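Local coordinates for protein spindle pole body component (Chaetomium thermophilum, PDB 6L82) that probably binds gamma-tubulin at microtubule minus ends as a GCP5-type subunit of the gamma-tubulin ring complex, of which the N-terminal piece is seen here, at residues G13-A16 with D17-V20; L99-L102 with L103-A107. All blocks are in the same frame, centred on the assembly; numbering follows the deposited sequence.

How the interactions relate
Interactions 1 and 2 are both local, each made within one helix of an all-helical N-terminal piece of the protein. Interaction 1 (13-16 with 17-20) lies on helix 5-23, with its centre about 15 Å from that of the chain; interaction 2 (99-102 with 103-107) lies on helix 96-106, only about 5 Å from it. Their centres are about 19 Å apart and their nearest atoms about 8 Å apart, so they do not touch. Each helix packs on a different neighbour, helix 31-45 for the first and helix 55-71 for the second. Residues of both contacts also pack on the chain of another protein.

Interaction 1: G13-A16 with D17-V20; sequences GALA and DDLV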
loop_
_atom_site.group_PDB
_atom_site.type_symbol
_atom_site.label_atom_id
_atom_site.label_comp_id
_atom_site.label_asym_id
_atom_site.label_seq_id
_atom_site.Cartn_x
_atom_site.Cartn_y
_atom_site.Cartn_z
ATOM N N GLY A 13 -7.695 -6.741 12.568
ATOM C CA GLY A 13 -8.031 -8.102 12.172
ATOM C C GLY A 13 -8.818 -8.173 10.878
ATOM O O GLY A 13 -8.440 -8.893 9.951
ATOM N N ALA A 14 -9.916 -7.420 10.793
ATOM C CA ALA A 14 -10.731 -7.442 9.581
ATOM C C ALA A 14 -9.966 -6.896 8.381
ATOM O O ALA A 14 -10.159 -7.363 7.252
ATOM C CB ALA A 14 -12.023 -6.645 9.789
ATOM N N LEU A 15 -9.126 -5.883 8.602
ATOM C CA LEU A 15 -8.347 -5.310 7.513
ATOM C C LEU A 15 -7.229 -6.248 7.067
ATOM O O LEU A 15 -6.897 -6.296 5.874
ATOM C CB LEU A 15 -7.780 -3.947 7.927
ATOM C CG LEU A 15 -8.765 -2.804 8.170
ATOM C CD1 LEU A 15 -8.126 -1.702 8.991
ATOM C CD2 LEU A 15 -9.342 -2.241 6.842
ATOM N N ALA A 16 -6.597 -6.970 8.005
ATOM C CA ALA A 16 -5.589 -7.955 7.605
ATOM C C ALA A 16 -6.213 -9.008 6.706
ATOM O O ALA A 16 -5.637 -9.381 5.680
ATOM C CB ALA A 16 -4.950 -8.612 8.831
ATOM N N ASP A 17 -7.409 -9.475 7.076
ATOM C CA ASP A 17 -8.216 -10.350 6.222
ATOM C C ASP A 17 -8.435 -9.756 4.836
ATOM O O ASP A 17 -8.363 -10.470 3.828
ATOM C CB ASP A 17 -9.591 -10.619 6.861
ATOM C CG ASP A 17 -9.551 -11.598 8.018
ATOM O OD1 ASP A 17 -10.162 -11.306 9.072
ATOM O OD2 ASP A 17 -9.001 -12.705 7.847
ATOM N N ASP A 18 -8.821 -8.474 4.769
ATOM C CA ASP A 18 -9.021 -7.831 3.468
ATOM C C ASP A 18 -7.738 -7.857 2.664
ATOM O O ASP A 18 -7.747 -8.172 1.469
ATOM C CB ASP A 18 -9.504 -6.386 3.625
ATOM C CG ASP A 18 -10.783 -6.262 4.457
ATOM O OD1 ASP A 18 -11.482 -7.280 4.664
ATOM O OD2 ASP A 18 -11.106 -5.123 4.857
ATOM N N LEU A 19 -6.616 -7.535 3.314
ATOM C CA LEU A 19 -5.354 -7.454 2.598
ATOM C C LEU A 19 -5.012 -8.811 2.003
ATOM O O LEU A 19 -4.684 -8.923 0.817
ATOM C CB LEU A 19 -4.251 -6.966 3.543
ATOM C CG LEU A 19 -3.048 -6.275 2.900
ATOM C CD1 LEU A 19 -3.503 -5.029 2.123
ATOM C CD2 LEU A 19 -1.986 -5.904 3.940
ATOM N N VAL A 20 -5.173 -9.867 2.797
ATOM C CA VAL A 20 -4.908 -11.208 2.301
ATOM C C VAL A 20 -5.856 -11.544 1.156
ATOM O O VAL A 20 -5.427 -11.928 0.063
ATOM C CB VAL A 20 -5.020 -12.209 3.456
ATOM C CG1 VAL A 20 -5.093 -13.639 2.922
ATOM C CG2 VAL A 20 -3.852 -11.985 4.424
#
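Asp17 N reaches Gly13 O at 3.1 Å with a nearly straight N-H...O angle of 173°, the first of four backbone hydrogen bonds that join 13-16 to 17-20 in the i to i+4 pattern defining an alpha helix. Val20 N meets Ala16 O at 3.0 Å and 167°. The two bonds between them, from Asp18 N to Ala14 O and from Leu19 N to Leu15 O, are more bent. The helix is kinked where the N atoms of Ala14 and Leu15 lack bonds to the turn before.

Among the polar side chains, both aspartates fold back toward the preceding turn. Asp18 has CG anti to its own carbonyl carbon (chi1 -56°), which sets OD1 2.9 Å from Ala14 O; Asp17, with the same kind of first torsion, sets OD1 3.1 Å from Gly13 O. In both pairs two acceptors face each other, so neither is a hydrogen bond. Asp17 OD2 forms a long, weak ion pair with Arg38, whose NE also gives Gly13 O a weak hydrogen bond.

Two methyl groups lie near oxygens: Leu15 CD2 passes obliquely by Asp18 OD2 at 3.9 Å, and Val20 CG2 lies 3.4 Å from Ala16 O. Apolar packing joins Ala16 and Val20, one turn apart, to helix 31-45, where both touch Val41. Leu15, Asp18 and Leu19 instead meet the chain of another protein.

The backbone bonds therefore carry this turn, while positive charge, Arg38 near Asp17 and a weakly paired basic side chain of the other protein near Asp18, would probably ease the closeness of carboxylate and carbonyl oxygens.

Interaction 2: L99-L102 with L103-A107; sequences LLHL and LLELA
Leu102 and Leu103, with His101 next in buried surface, carry most of this contact. Leu102 and Leu106 lie side by side one turn apart and point the same way, their CD1 atoms 4.1 Å from each other. Their backbones are joined as well, Leu106 N to Leu102 O at 3.1 Å, with the N-H...O angle down to 137° near the end of the helix. Leu103 sets CG over Leu99 O at 3.3 Å, a position that follows from CG lying anti to its own carbonyl carbon (chi1 -55°), and its N bonds to the same oxygen.

In this N-terminal part of a GCP-family protein, helix 96-106 is packed between helix 55-71, which Leu100 and Leu104 touch, and the chain of another protein, which Leu99 and Leu102 meet.

His101 runs alongside Glu105, with ring and carboxylate planes 88° apart. Glu105 OE1 stands at the ring edge, near its plane, 3.6 Å from His101 NE2, while Glu105 CG comes within 3.7 Å of His101 CD2. The stronger partner of OE1 is Arg61, in a salt bridge. With an alanine here, Arg61 would probably lose this salt-bridge partner and the His101 ring edge its neighbouring carboxylate.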
loop_
_atom_site.group_PDB
_atom_site.type_symbol
_atom_site.label_atom_id
_atom_site.label_comp_id
_atom_site.label_asym_id
_atom_site.label_seq_id
_atom_site.Cartn_x
_atom_site.Cartn_y
_atom_site.Cartn_z
ATOM N N LEU A 99 1.038 8.018 2.665
ATOM C CA LEU A 99 0.413 7.251 1.595
ATOM C C LEU A 99 1.253 7.296 0.334
ATOM O O LEU A 99 1.379 6.288 -0.376
ATOM C CB LEU A 99 -0.994 7.781 1.326
ATOM C CG LEU A 99 -1.941 7.510 2.499
ATOM C CD1 LEU A 99 -3.219 8.356 2.430
ATOM C CD2 LEU A 99 -2.260 6.014 2.531
ATOM N N LEU A 100 1.833 8.461 0.033
ATOM C CA LEU A 100 2.702 8.539 -1.130
ATOM C C LEU A 100 3.960 7.723 -0.896
ATOM O O LEU A 100 4.453 7.051 -1.810
ATOM C CB LEU A 100 3.040 9.994 -1.466
ATOM C CG LEU A 100 1.936 11.006 -1.744
ATOM C CD1 LEU A 100 2.410 12.469 -1.617
ATOM C CD2 LEU A 100 1.357 10.740 -3.133
ATOM N N HIS A 101 4.478 7.751 0.337
ATOM C CA HIS A 101 5.613 6.901 0.686
ATOM C C HIS A 101 5.310 5.443 0.388
ATOM O O HIS A 101 6.143 4.732 -0.189
ATOM C CB HIS A 101 5.965 7.067 2.160
ATOM C CG HIS A 101 7.229 6.371 2.552
ATOM N ND1 HIS A 101 7.688 6.334 3.851
ATOM C CD2 HIS A 101 8.130 5.677 1.816
ATOM C CE1 HIS A 101 8.828 5.668 3.895
ATOM N NE2 HIS A 101 9.123 5.265 2.672
ATOM N N LEU A 102 4.118 4.989 0.775
ATOM C CA LEU A 102 3.687 3.626 0.480
ATOM C C LEU A 102 3.691 3.364 -1.018
ATOM O O LEU A 102 4.172 2.314 -1.467
ATOM C CB LEU A 102 2.283 3.384 1.061
ATOM C CG LEU A 102 1.617 2.070 0.643
ATOM C CD1 LEU A 102 2.350 0.874 1.253
ATOM C CD2 LEU A 102 0.131 2.041 1.014
ATOM N N LEU A 103 3.171 4.312 -1.815
ATOM C CA LEU A 103 3.169 4.121 -3.268
ATOM C C LEU A 103 4.587 4.139 -3.827
ATOM O O LEU A 103 4.922 3.326 -4.698
ATOM C CB LEU A 103 2.303 5.177 -3.970
ATOM C CG LEU A 103 0.851 5.295 -3.480
ATOM C CD1 LEU A 103 0.087 6.351 -4.263
ATOM C CD2 LEU A 103 0.130 3.935 -3.525
ATOM N N LEU A 104 5.437 5.047 -3.336
ATOM C CA LEU A 104 6.843 5.026 -3.744
ATOM C C LEU A 104 7.478 3.665 -3.467
ATOM O O LEU A 104 8.250 3.158 -4.290
ATOM C CB LEU A 104 7.623 6.137 -3.040
ATOM C CG LEU A 104 7.225 7.554 -3.430
ATOM C CD1 LEU A 104 7.845 8.583 -2.515
ATOM C CD2 LEU A 104 7.682 7.794 -4.852
ATOM N N GLU A 105 7.133 3.042 -2.330
ATOM C CA GLU A 105 7.716 1.743 -1.995
ATOM C C GLU A 105 7.185 0.627 -2.885
ATOM O O GLU A 105 7.876 -0.374 -3.078
ATOM C CB GLU A 105 7.453 1.403 -0.532
ATOM C CG GLU A 105 8.260 2.242 0.447
ATOM C CD GLU A 105 9.753 2.115 0.227
ATOM O OE1 GLU A 105 10.415 3.157 0.059
ATOM O OE2 GLU A 105 10.263 0.973 0.226
ATOM N N LEU A 106 5.973 0.763 -3.427
ATOM C CA LEU A 106 5.426 -0.246 -4.331
ATOM C C LEU A 106 5.624 0.096 -5.805
ATOM O O LEU A 106 5.228 -0.694 -6.669
ATOM C CB LEU A 106 3.928 -0.464 -4.038
ATOM C CG LEU A 106 3.606 -1.007 -2.631
ATOM C CD1 LEU A 106 2.094 -1.081 -2.347
ATOM C CD2 LEU A 106 4.234 -2.370 -2.419
ATOM N N ALA A 107 6.246 1.231 -6.118
ATOM C CA ALA A 107 6.330 1.667 -7.502
ATOM C C ALA A 107 7.126 0.669 -8.335
ATOM O O ALA A 107 8.048 0.023 -7.842
ATOM C CB ALA A 107 6.976 3.052 -7.581
#